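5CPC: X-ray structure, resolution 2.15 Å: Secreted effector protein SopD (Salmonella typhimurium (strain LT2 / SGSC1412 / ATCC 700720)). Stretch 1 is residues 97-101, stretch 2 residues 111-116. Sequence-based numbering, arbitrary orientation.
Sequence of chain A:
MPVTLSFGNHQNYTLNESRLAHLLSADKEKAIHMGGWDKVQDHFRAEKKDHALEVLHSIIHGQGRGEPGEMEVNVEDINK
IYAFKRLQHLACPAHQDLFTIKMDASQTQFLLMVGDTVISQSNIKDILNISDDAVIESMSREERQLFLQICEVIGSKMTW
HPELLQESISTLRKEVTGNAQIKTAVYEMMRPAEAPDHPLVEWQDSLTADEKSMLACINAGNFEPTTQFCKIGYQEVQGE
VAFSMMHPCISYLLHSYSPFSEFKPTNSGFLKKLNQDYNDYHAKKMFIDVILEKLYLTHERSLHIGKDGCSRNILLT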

# COMPACT_ATOMS: atom_id res chain seq x y z
N ASP A 97 18.20 -3.02 16.01
CA ASP A 97 17.59 -4.34 15.84
C ASP A 97 16.51 -4.59 16.91
O ASP A 97 15.51 -5.24 16.64
CB ASP A 97 18.70 -5.47 15.91
N LEU A 98 16.72 -4.04 18.10
CA LEU A 98 15.83 -4.22 19.24
C LEU A 98 14.43 -3.60 19.06
O LEU A 98 13.47 -4.03 19.73
CB LEU A 98 16.51 -3.69 20.52
CG LEU A 98 17.77 -4.36 21.10
CD1 LEU A 98 18.94 -4.49 20.09
CD2 LEU A 98 18.26 -3.69 22.37
N PHE A 99 14.32 -2.61 18.16
CA PHE A 99 13.05 -1.97 17.83
C PHE A 99 12.41 -2.71 16.71
O PHE A 99 12.90 -2.69 15.58
CB PHE A 99 13.22 -0.51 17.35
CG PHE A 99 13.74 0.42 18.40
CD1 PHE A 99 15.08 0.37 18.79
CD2 PHE A 99 12.90 1.37 18.99
CE1 PHE A 99 15.55 1.21 19.75
CE2 PHE A 99 13.39 2.23 19.96
CZ PHE A 99 14.71 2.18 20.33
N THR A 100 11.27 -3.33 16.99
CA THR A 100 10.64 -4.10 15.93
C THR A 100 9.13 -3.93 16.10
O THR A 100 8.67 -3.53 17.17
CB THR A 100 11.03 -5.66 16.08
OG1 THR A 100 10.17 -6.28 17.06
CG2 THR A 100 12.49 -5.81 16.60
N ILE A 101 8.39 -4.31 15.08
CA ILE A 101 6.96 -4.38 15.15
C ILE A 101 6.50 -5.81 14.87
O ILE A 101 6.79 -6.38 13.81
CB ILE A 101 6.31 -3.46 14.03
CG1 ILE A 101 6.77 -2.00 14.21
CG2 ILE A 101 4.83 -3.58 14.07
CD1 ILE A 101 6.18 -0.98 13.14
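Stretch 2 111-116: LLMVGD

Stretch 2 lies alongside stretch 1 as an antiparallel β-strand partner, held by three backbone hydrogen bonds and supplemented by apolar side-chain packing. Residues 111-114 are extended, with phi between -86° and -121° and psi between 88° and 126°, and form a strand that begins earlier in the chain; Gly115 and Asp116 leave it as loop. Strand 111-114 runs against strand 99-101, which follows directly on the 3-10 segment at Asp97 and Leu98. The N-to-C directions of the two strands make an angle of 162°, and their axes approach to 4.8 Å.

The register pairs Phe99 with Val114 (CA to CA 4.5 Å), Thr100 with Met113 (CA to CA 5.2 Å) and Ile101 with Leu112 (CA to CA 4.8 Å). Thr100 and Met113 form the hydrogen-bonded pair, a small ring closed by two bonds: Thr100 N donates to Met113 O at 2.7 Å, and Met113 N donates to Thr100 O at 2.8 Å. The flanking pairs, Phe99 with Val114 and Ile101 with Leu112, are non-hydrogen-bonded, as the alternation of an antiparallel ladder requires. Here CA-H groups face carbonyls instead, with Phe99 CA 3.2 Å from Met113 O and Ile101 CA 3.4 Å from Leu111 O.

Beyond the last bridge, the ladder gains one more bond where stretch 2 leaves its strand: Gly115 N donates to Leu98 O at 2.6 Å, with a nearly straight N-H...O angle of 166°. The CA atoms of Leu98 and Gly115 are 4.6 Å apart. Gly115 adopts phi 74° and psi -122°; a positive phi favours glycine, which has no CB to strain the backbone.

Side chains alternate between the two faces of the sheet. Phe99, Ile101, Leu112 and Val114 share one face, where the Phe99 ring packs against Val114: CE2 of Phe99 lies 3.6 Å from CG2 of Val114, while Val114 CG1 lies over one face of the ring. Val114 is in the t rotamer and Phe99 in m. Thr100 and Met113 occupy the other face. Their side chains come together near the backbone, Thr100 OG1 lying 3.8 Å from Met113 CB, whereas the end of the Met113 side chain leads away from stretch 1. Leu111 approaches through its carbonyl, but its side chain stays clear, with CB still 5.8 Å from Ile101 C at its nearest. Together the two stretches bury 363 Å², both sides summed.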

# COMPACT_ATOMS: atom_id res chain seq x y z
N LEU A 111 2.15 -4.47 17.44
CA LEU A 111 2.78 -4.20 18.71
C LEU A 111 4.12 -3.56 18.47
O LEU A 111 4.98 -4.15 17.86
CB LEU A 111 2.99 -5.50 19.49
CG LEU A 111 1.80 -6.43 19.73
CD1 LEU A 111 2.24 -7.68 20.52
CD2 LEU A 111 0.69 -5.73 20.49
N LEU A 112 4.30 -2.34 18.95
CA LEU A 112 5.56 -1.63 18.78
C LEU A 112 6.42 -2.09 19.94
O LEU A 112 6.03 -1.88 21.08
CB LEU A 112 5.35 -0.11 18.83
CG LEU A 112 4.73 0.60 17.59
CD1 LEU A 112 3.45 -0.09 17.11
CD2 LEU A 112 4.52 2.15 17.87
N MET A 113 7.56 -2.71 19.61
CA MET A 113 8.43 -3.44 20.58
C MET A 113 9.81 -2.86 20.60
O MET A 113 10.46 -2.76 19.54
CB MET A 113 8.59 -4.91 20.20
CG MET A 113 7.31 -5.57 19.84
SD MET A 113 6.67 -6.44 21.27
CE MET A 113 7.66 -7.95 21.25
N VAL A 114 10.24 -2.51 21.80
CA VAL A 114 11.58 -2.01 22.06
C VAL A 114 12.22 -3.11 22.91
O VAL A 114 12.14 -3.11 24.14
CB VAL A 114 11.52 -0.65 22.78
CG1 VAL A 114 12.90 -0.19 23.21
CG2 VAL A 114 10.86 0.44 21.86
N GLY A 115 12.81 -4.09 22.23
CA GLY A 115 13.28 -5.30 22.90
C GLY A 115 12.04 -6.10 23.20
O GLY A 115 11.25 -6.41 22.31
N ASP A 116 11.84 -6.39 24.48
CA ASP A 116 10.66 -7.10 24.95
C ASP A 116 9.50 -6.19 25.45
O ASP A 116 8.39 -6.68 25.69
CB ASP A 116 11.09 -8.14 26.01
CG ASP A 116 11.74 -9.36 25.38
OD1 ASP A 116 12.11 -9.30 24.18
OD2 ASP A 116 11.89 -10.39 26.07